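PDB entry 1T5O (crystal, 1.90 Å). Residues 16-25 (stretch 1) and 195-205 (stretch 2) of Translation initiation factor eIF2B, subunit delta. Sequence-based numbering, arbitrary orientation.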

ATOM      1  N   ASP A  16     -21.442   1.500  13.992  1.00 33.44           N
ATOM      2  CA  ASP A  16     -20.402   0.500  14.274  1.00 33.58           C
ATOM      3  C   ASP A  16     -19.466   0.403  13.062  1.00 32.73           C
ATOM      4  O   ASP A  16     -19.680  -0.414  12.166  1.00 31.58           O
ATOM      5  CB  ASP A  16     -21.035  -0.875  14.527  1.00 35.62           C
ATOM      6  CG  ASP A  16     -20.055  -1.872  15.114  1.00 37.42           C
ATOM      7  OD1 ASP A  16     -18.836  -1.608  15.094  1.00 37.12           O
ATOM      8  OD2 ASP A  16     -20.505  -2.929  15.601  1.00 40.65           O
ATOM      9  N   GLN A  17     -18.416   1.218  13.053  1.00 31.04           N
ATOM     10  CA  GLN A  17     -17.486   1.240  11.931  1.00 30.80           C
ATOM     11  C   GLN A  17     -16.774  -0.074  11.643  1.00 28.93           C
ATOM     12  O   GLN A  17     -16.398  -0.333  10.511  1.00 29.60           O
ATOM     13  CB  GLN A  17     -16.486   2.395  12.103  1.00 30.63           C
ATOM     14  CG  GLN A  17     -17.121   3.751  11.804  1.00 30.56           C
ATOM     15  CD  GLN A  17     -16.175   4.918  12.021  1.00 31.65           C
ATOM     16  OE1 GLN A  17     -15.086   4.956  11.452  1.00 33.04           O
ATOM     17  NE2 GLN A  17     -16.591   5.881  12.841  1.00 31.13           N
ATOM     18  N   THR A  18     -16.612  -0.920  12.646  1.00 30.75           N
ATOM     19  CA  THR A  18     -15.964  -2.206  12.419  1.00 30.89           C
ATOM     20  C   THR A  18     -16.798  -3.076  11.463  1.00 31.54           C
ATOM     21  O   THR A  18     -16.292  -4.048  10.912  1.00 29.99           O
ATOM     22  CB  THR A  18     -15.773  -2.985  13.738  1.00 32.24           C
ATOM     23  OG1 THR A  18     -17.029  -3.539  14.147  1.00 32.75           O
ATOM     24  CG2 THR A  18     -15.249  -2.055  14.831  1.00 31.72           C
ATOM     25  N   LYS A  19     -18.062  -2.710  11.256  1.00 31.88           N
ATOM     26  CA  LYS A  19     -18.966  -3.461  10.380  1.00 32.36           C
ATOM     27  C   LYS A  19     -18.908  -3.001   8.933  1.00 30.91           C
ATOM     28  O   LYS A  19     -19.385  -3.687   8.017  1.00 28.41           O
ATOM     29  CB  LYS A  19     -20.402  -3.314  10.884  1.00 36.09           C
ATOM     30  CG  LYS A  19     -21.054  -4.605  11.312  1.00 40.73           C
ATOM     31  CD  LYS A  19     -20.387  -5.161  12.549  1.00 42.03           C
ATOM     32  CE  LYS A  19     -21.019  -6.486  12.946  1.00 44.60           C
ATOM     33  NZ  LYS A  19     -21.734  -6.397  14.257  1.00 46.13           N
ATOM     34  N   LEU A  20     -18.349  -1.817   8.732  1.00 29.26           N
ATOM     35  CA  LEU A  20     -18.214  -1.244   7.395  1.00 28.29           C
ATOM     36  C   LEU A  20     -17.111  -1.983   6.660  1.00 26.67           C
ATOM     37  O   LEU A  20     -16.194  -2.495   7.288  1.00 26.75           O
ATOM     38  CB  LEU A  20     -17.839   0.240   7.510  1.00 28.77           C
ATOM     39  CG  LEU A  20     -18.896   1.354   7.417  1.00 28.61           C
ATOM     40  CD1 LEU A  20     -20.298   0.821   7.468  1.00 27.86           C
ATOM     41  CD2 LEU A  20     -18.618   2.390   8.511  1.00 25.68           C
ATOM     42  N   PRO A  21     -17.162  -2.015   5.317  1.00 26.55           N
ATOM     43  CA  PRO A  21     -18.182  -1.412   4.449  1.00 27.58           C
ATOM     44  C   PRO A  21     -19.402  -2.301   4.140  1.00 29.78           C
ATOM     45  O   PRO A  21     -20.376  -1.846   3.535  1.00 28.59           O
ATOM     46  CB  PRO A  21     -17.386  -1.074   3.180  1.00 26.62           C
ATOM     47  CG  PRO A  21     -16.395  -2.197   3.103  1.00 24.77           C
ATOM     48  CD  PRO A  21     -15.941  -2.332   4.546  1.00 25.72           C
ATOM     49  N   GLU A  22     -19.339  -3.562   4.544  1.00 33.11           N
ATOM     50  CA  GLU A  22     -20.417  -4.506   4.266  1.00 37.08           C
ATOM     51  C   GLU A  22     -21.779  -4.169   4.856  1.00 37.24           C
ATOM     52  O   GLU A  22     -22.802  -4.382   4.206  1.00 37.09           O
ATOM     53  CB  GLU A  22     -20.013  -5.910   4.722  1.00 43.20           C
ATOM     54  CG  GLU A  22     -21.192  -6.851   4.963  1.00 49.19           C
ATOM     55  CD  GLU A  22     -20.766  -8.285   5.115  1.00 52.44           C
ATOM     56  OE1 GLU A  22     -19.942  -8.587   6.013  1.00 55.90           O
ATOM     57  OE2 GLU A  22     -21.258  -9.112   4.321  1.00 55.92           O
ATOM     58  N   LYS A  23     -21.804  -3.647   6.077  1.00 37.57           N
ATOM     59  CA  LYS A  23     -23.081  -3.325   6.699  1.00 38.23           C
ATOM     60  C   LYS A  23     -23.059  -2.066   7.534  1.00 37.86           C
ATOM     61  O   LYS A  23     -22.078  -1.778   8.224  1.00 37.92           O
ATOM     62  CB  LYS A  23     -23.544  -4.482   7.596  1.00 38.86           C
ATOM     63  CG  LYS A  23     -23.620  -5.841   6.904  1.00 43.39           C
ATOM     64  CD  LYS A  23     -24.526  -6.860   7.639  1.00 45.21           C
ATOM     65  CE  LYS A  23     -24.297  -6.890   9.166  1.00 46.98           C
ATOM     66  NZ  LYS A  23     -24.962  -5.757   9.905  1.00 45.78           N
ATOM     67  N   LEU A  24     -24.146  -1.309   7.457  1.00 37.80           N
ATOM     68  CA  LEU A  24     -24.297  -0.106   8.266  1.00 37.59           C
ATOM     69  C   LEU A  24     -25.088  -0.593   9.473  1.00 38.92           C
ATOM     70  O   LEU A  24     -26.240  -1.013   9.339  1.00 38.52           O
ATOM     71  CB  LEU A  24     -25.088   0.967   7.524  1.00 36.81           C
ATOM     72  CG  LEU A  24     -25.507   2.190   8.356  1.00 36.31           C
ATOM     73  CD1 LEU A  24     -24.308   2.764   9.118  1.00 34.40           C
ATOM     74  CD2 LEU A  24     -26.110   3.234   7.428  1.00 35.30           C
ATOM     75  N   GLU A  25     -24.448  -0.568  10.638  1.00 40.26           N
ATOM     76  CA  GLU A  25     -25.054  -1.013  11.874  1.00 41.83           C
ATOM     77  C   GLU A  25     -24.938   0.032  12.968  1.00 42.26           C
ATOM     78  O   GLU A  25     -23.835   0.488  13.273  1.00 42.03           O
ATOM     79  CB  GLU A  25     -24.357  -2.269  12.384  1.00 45.09           C
ATOM     80  CG  GLU A  25     -24.954  -3.564  11.955  1.00 49.65           C
ATOM     81  CD  GLU A  25     -24.496  -4.694  12.858  1.00 52.64           C
ATOM     82  OE1 GLU A  25     -24.618  -4.544  14.095  1.00 54.48           O
ATOM     83  OE2 GLU A  25     -24.020  -5.727  12.343  1.00 54.00           O
ATOM     84  N   SER A 195     -10.375   2.474   1.788  1.00 21.40           N
ATOM     85  CA  SER A 195     -11.304   1.612   1.053  1.00 22.60           C
ATOM     86  C   SER A 195     -12.524   1.229   1.896  1.00 23.37           C
ATOM     87  O   SER A 195     -13.649   1.185   1.390  1.00 23.59           O
ATOM     88  CB  SER A 195     -10.586   0.346   0.575  1.00 20.98           C
ATOM     89  OG  SER A 195     -10.079  -0.372   1.684  1.00 24.67           O
ATOM     90  N   ARG A 196     -12.297   0.970   3.176  1.00 21.69           N
ATOM     91  CA  ARG A 196     -13.358   0.586   4.090  1.00 24.47           C
ATOM     92  C   ARG A 196     -14.318   1.709   4.485  1.00 24.95           C
ATOM     93  O   ARG A 196     -15.531   1.542   4.447  1.00 25.27           O
ATOM     94  CB  ARG A 196     -12.760   0.007   5.377  1.00 23.00           C
ATOM     95  CG  ARG A 196     -12.039  -1.303   5.182  1.00 27.98           C
ATOM     96  CD  ARG A 196     -12.128  -2.146   6.435  1.00 31.17           C
ATOM     97  NE  ARG A 196     -11.846  -1.313   7.567  1.00 36.53           N
ATOM     98  CZ  ARG A 196     -12.663  -1.095   8.592  1.00 36.76           C
ATOM     99  NH1 ARG A 196     -13.862  -1.668   8.681  1.00 35.76           N
ATOM    100  NH2 ARG A 196     -12.283  -0.227   9.501  1.00 33.86           N
ATOM    101  N   LEU A 197     -13.762   2.858   4.834  1.00 24.09           N
ATOM    102  CA  LEU A 197     -14.554   3.971   5.326  1.00 22.92           C
ATOM    103  C   LEU A 197     -14.812   5.106   4.337  1.00 22.90           C
ATOM    104  O   LEU A 197     -15.953   5.489   4.124  1.00 20.24           O
ATOM    105  CB  LEU A 197     -13.885   4.497   6.604  1.00 18.74           C
ATOM    106  CG  LEU A 197     -13.514   3.385   7.619  1.00 20.17           C
ATOM    107  CD1 LEU A 197     -12.855   3.965   8.888  1.00 20.83           C
ATOM    108  CD2 LEU A 197     -14.779   2.612   8.033  1.00 21.59           C
ATOM    109  N   THR A 198     -13.760   5.634   3.723  1.00 20.94           N
ATOM    110  CA  THR A 198     -13.953   6.741   2.805  1.00 19.14           C
ATOM    111  C   THR A 198     -14.812   6.383   1.603  1.00 20.03           C
ATOM    112  O   THR A 198     -15.708   7.150   1.233  1.00 18.55           O
ATOM    113  CB  THR A 198     -12.595   7.289   2.341  1.00 19.01           C
ATOM    114  OG1 THR A 198     -11.967   7.904   3.463  1.00 18.66           O
ATOM    115  CG2 THR A 198     -12.750   8.295   1.222  1.00 18.16           C
ATOM    116  N   CYS A 199     -14.553   5.232   0.989  1.00 18.85           N
ATOM    117  CA  CYS A 199     -15.350   4.858  -0.161  1.00 21.79           C
ATOM    118  C   CYS A 199     -16.823   4.646   0.254  1.00 21.92           C
ATOM    119  O   CYS A 199     -17.736   4.956  -0.505  1.00 22.37           O
ATOM    120  CB  CYS A 199     -14.782   3.607  -0.839  1.00 21.22           C
ATOM    121  SG  CYS A 199     -13.210   3.879  -1.757  1.00 21.32           S
ATOM    122  N   TRP A 200     -17.032   4.109   1.450  1.00 22.49           N
ATOM    123  CA  TRP A 200     -18.378   3.875   1.944  1.00 23.56           C
ATOM    124  C   TRP A 200     -19.159   5.177   2.135  1.00 22.11           C
ATOM    125  O   TRP A 200     -20.238   5.369   1.547  1.00 21.25           O
ATOM    126  CB  TRP A 200     -18.341   3.114   3.274  1.00 24.32           C
ATOM    127  CG  TRP A 200     -19.733   2.728   3.736  1.00 29.82           C
ATOM    128  CD1 TRP A 200     -20.460   1.623   3.340  1.00 28.62           C
ATOM    129  CD2 TRP A 200     -20.618   3.516   4.557  1.00 29.22           C
ATOM    130  NE1 TRP A 200     -21.734   1.697   3.861  1.00 30.82           N
ATOM    131  CE2 TRP A 200     -21.857   2.842   4.606  1.00 30.21           C
ATOM    132  CE3 TRP A 200     -20.476   4.732   5.248  1.00 32.53           C
ATOM    133  CZ2 TRP A 200     -22.961   3.341   5.321  1.00 32.24           C
ATOM    134  CZ3 TRP A 200     -21.580   5.234   5.964  1.00 33.19           C
ATOM    135  CH2 TRP A 200     -22.805   4.533   5.989  1.00 33.47           C
ATOM    136  N   GLU A 201     -18.618   6.091   2.934  1.00 21.03           N
ATOM    137  CA  GLU A 201     -19.354   7.328   3.168  1.00 22.26           C
ATOM    138  C   GLU A 201     -19.541   8.181   1.920  1.00 22.34           C
ATOM    139  O   GLU A 201     -20.534   8.903   1.823  1.00 23.07           O
ATOM    140  CB  GLU A 201     -18.725   8.156   4.300  1.00 22.43           C
ATOM    141  CG  GLU A 201     -17.334   8.742   4.013  1.00 21.64           C
ATOM    142  CD  GLU A 201     -16.914   9.696   5.102  1.00 18.61           C
ATOM    143  OE1 GLU A 201     -17.302  10.879   5.054  1.00 22.45           O
ATOM    144  OE2 GLU A 201     -16.222   9.258   6.046  1.00 23.50           O
ATOM    145  N   LEU A 202     -18.636   8.091   0.947  1.00 20.86           N
ATOM    146  CA  LEU A 202     -18.823   8.900  -0.246  1.00 21.16           C
ATOM    147  C   LEU A 202     -19.887   8.241  -1.132  1.00 21.41           C
ATOM    148  O   LEU A 202     -20.781   8.912  -1.659  1.00 21.03           O
ATOM    149  CB  LEU A 202     -17.495   9.071  -1.010  1.00 20.63           C
ATOM    150  CG  LEU A 202     -16.467   9.982  -0.307  1.00 21.02           C
ATOM    151  CD1 LEU A 202     -15.140   9.968  -1.052  1.00 18.34           C
ATOM    152  CD2 LEU A 202     -17.012  11.381  -0.225  1.00 20.00           C
ATOM    153  N   MET A 203     -19.815   6.928  -1.301  1.00 21.56           N
ATOM    154  CA  MET A 203     -20.826   6.286  -2.135  1.00 23.62           C
ATOM    155  C   MET A 203     -22.206   6.407  -1.488  1.00 25.13           C
ATOM    156  O   MET A 203     -23.221   6.543  -2.177  1.00 26.37           O
ATOM    157  CB  MET A 203     -20.478   4.810  -2.355  1.00 24.28           C
ATOM    158  CG  MET A 203     -19.306   4.625  -3.284  1.00 25.05           C
ATOM    159  SD  MET A 203     -18.740   2.940  -3.391  1.00 27.54           S
ATOM    160  CE  MET A 203     -20.244   2.164  -4.237  1.00 29.98           C
ATOM    161  N   GLU A 204     -22.243   6.381  -0.166  1.00 24.15           N
ATOM    162  CA  GLU A 204     -23.508   6.465   0.560  1.00 26.91           C
ATOM    163  C   GLU A 204     -24.150   7.828   0.288  1.00 27.30           C
ATOM    164  O   GLU A 204     -25.373   7.942   0.145  1.00 28.10           O
ATOM    165  CB  GLU A 204     -23.234   6.245   2.065  1.00 26.75           C
ATOM    166  CG  GLU A 204     -24.450   6.132   2.951  1.00 35.64           C
ATOM    167  CD  GLU A 204     -25.190   4.798   2.803  1.00 36.60           C
ATOM    168  OE1 GLU A 204     -24.724   3.921   2.052  1.00 36.33           O
ATOM    169  OE2 GLU A 204     -26.239   4.634   3.452  1.00 40.84           O
ATOM    170  N   ASP A 205     -23.317   8.860   0.159  1.00 26.61           N
ATOM    171  CA  ASP A 205     -23.798  10.215  -0.096  1.00 25.08           C
ATOM    172  C   ASP A 205     -23.860  10.611  -1.570  1.00 24.69           C
ATOM    173  O   ASP A 205     -24.118  11.771  -1.897  1.00 24.32           O
ATOM    174  CB  ASP A 205     -22.938  11.225   0.695  1.00 25.84           C
ATOM    175  CG  ASP A 205     -22.967  10.960   2.175  1.00 25.95           C
ATOM    176  OD1 ASP A 205     -23.734  10.050   2.608  1.00 27.09           O
ATOM    177  OD2 ASP A 205     -22.228  11.637   2.920  1.00 24.69           O
TER
HETATM  178  O   HOH W   1     -23.513  -0.644   3.794  1.00 50.45           O

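The contact joins a compact loop, residues 16-25, to one side of the helix that runs through residues 195-204, and it buries 472 Å² counted over both surfaces. The side chains of the helix that meet the loop come from Arg196, Leu197, Trp200 and Glu204. Arg196, Trp200 and Glu204 recur every four residues, with Leu197 next to Arg196, so all four lie along one side of the helix.

Trp200, with 100 Å² covered, is the broadest surface here, and the loop wraps it from more than one direction. Leu20 CD1 lies 3.9 Å from the centroid of the five-membered ring of Trp200 and only 11° off the ring normal, so this methyl sits almost squarely over the face in a CH-pi contact; its closest ring atom is Trp200 CE2, at 3.8 Å. Leu24 meets the same indole differently. Its CD2 is 3.8 Å from Trp200 CZ2, near the ring plane, and so packs against the edge. Pro21 CB, 4.1 Å from Trp200 CD1, adds a third apolar touch at the pyrrole end of the ring system.

Leu20 is a bump directed into the helix surface. Its CA-to-CB bond points toward the helix, and its two methyls reach different neighbours: while CD1 covers the indole, CD2 rests 3.9 Å from Leu197 CD2. The side chain therefore fills the hollow between Trp200 and Leu197. Gln17 extends the contact beside Leu197, its OE1 coming within 3.5 Å of Leu197 CD1.

The backbones draw closest at Pro21 and Arg196, whose CA atoms are 5.2 Å apart. The peptide bond before Pro21 is cis, and the proline ring lies against the helix backbone: Pro21 CB is 3.4 Å from Arg196 O, and Pro21 CD is 4.0 Å from Arg196 CB. Arg196 O is buried by this contact yet has no hydrogen-bonding partner in the model.

The Arg196 side chain starts sideways, but its end comes nearer to the loop. There NH1 donates to Leu20 O at 2.8 Å and to Gln17 O at 3.4 Å. Both acceptors lie near the guanidinium plane, at its edge, as suits N-H donors; both bonds are nevertheless weak, the first having an N-H...O angle of just 125° despite its short length. Gln17 O also accepts from Leu20 N within the loop, at 3.0 Å.

A water links Trp200 NE1 to Pro21 O, accepting from Trp200 NE1 at 2.9 Å and donating weakly to Pro21 O at 3.4 Å.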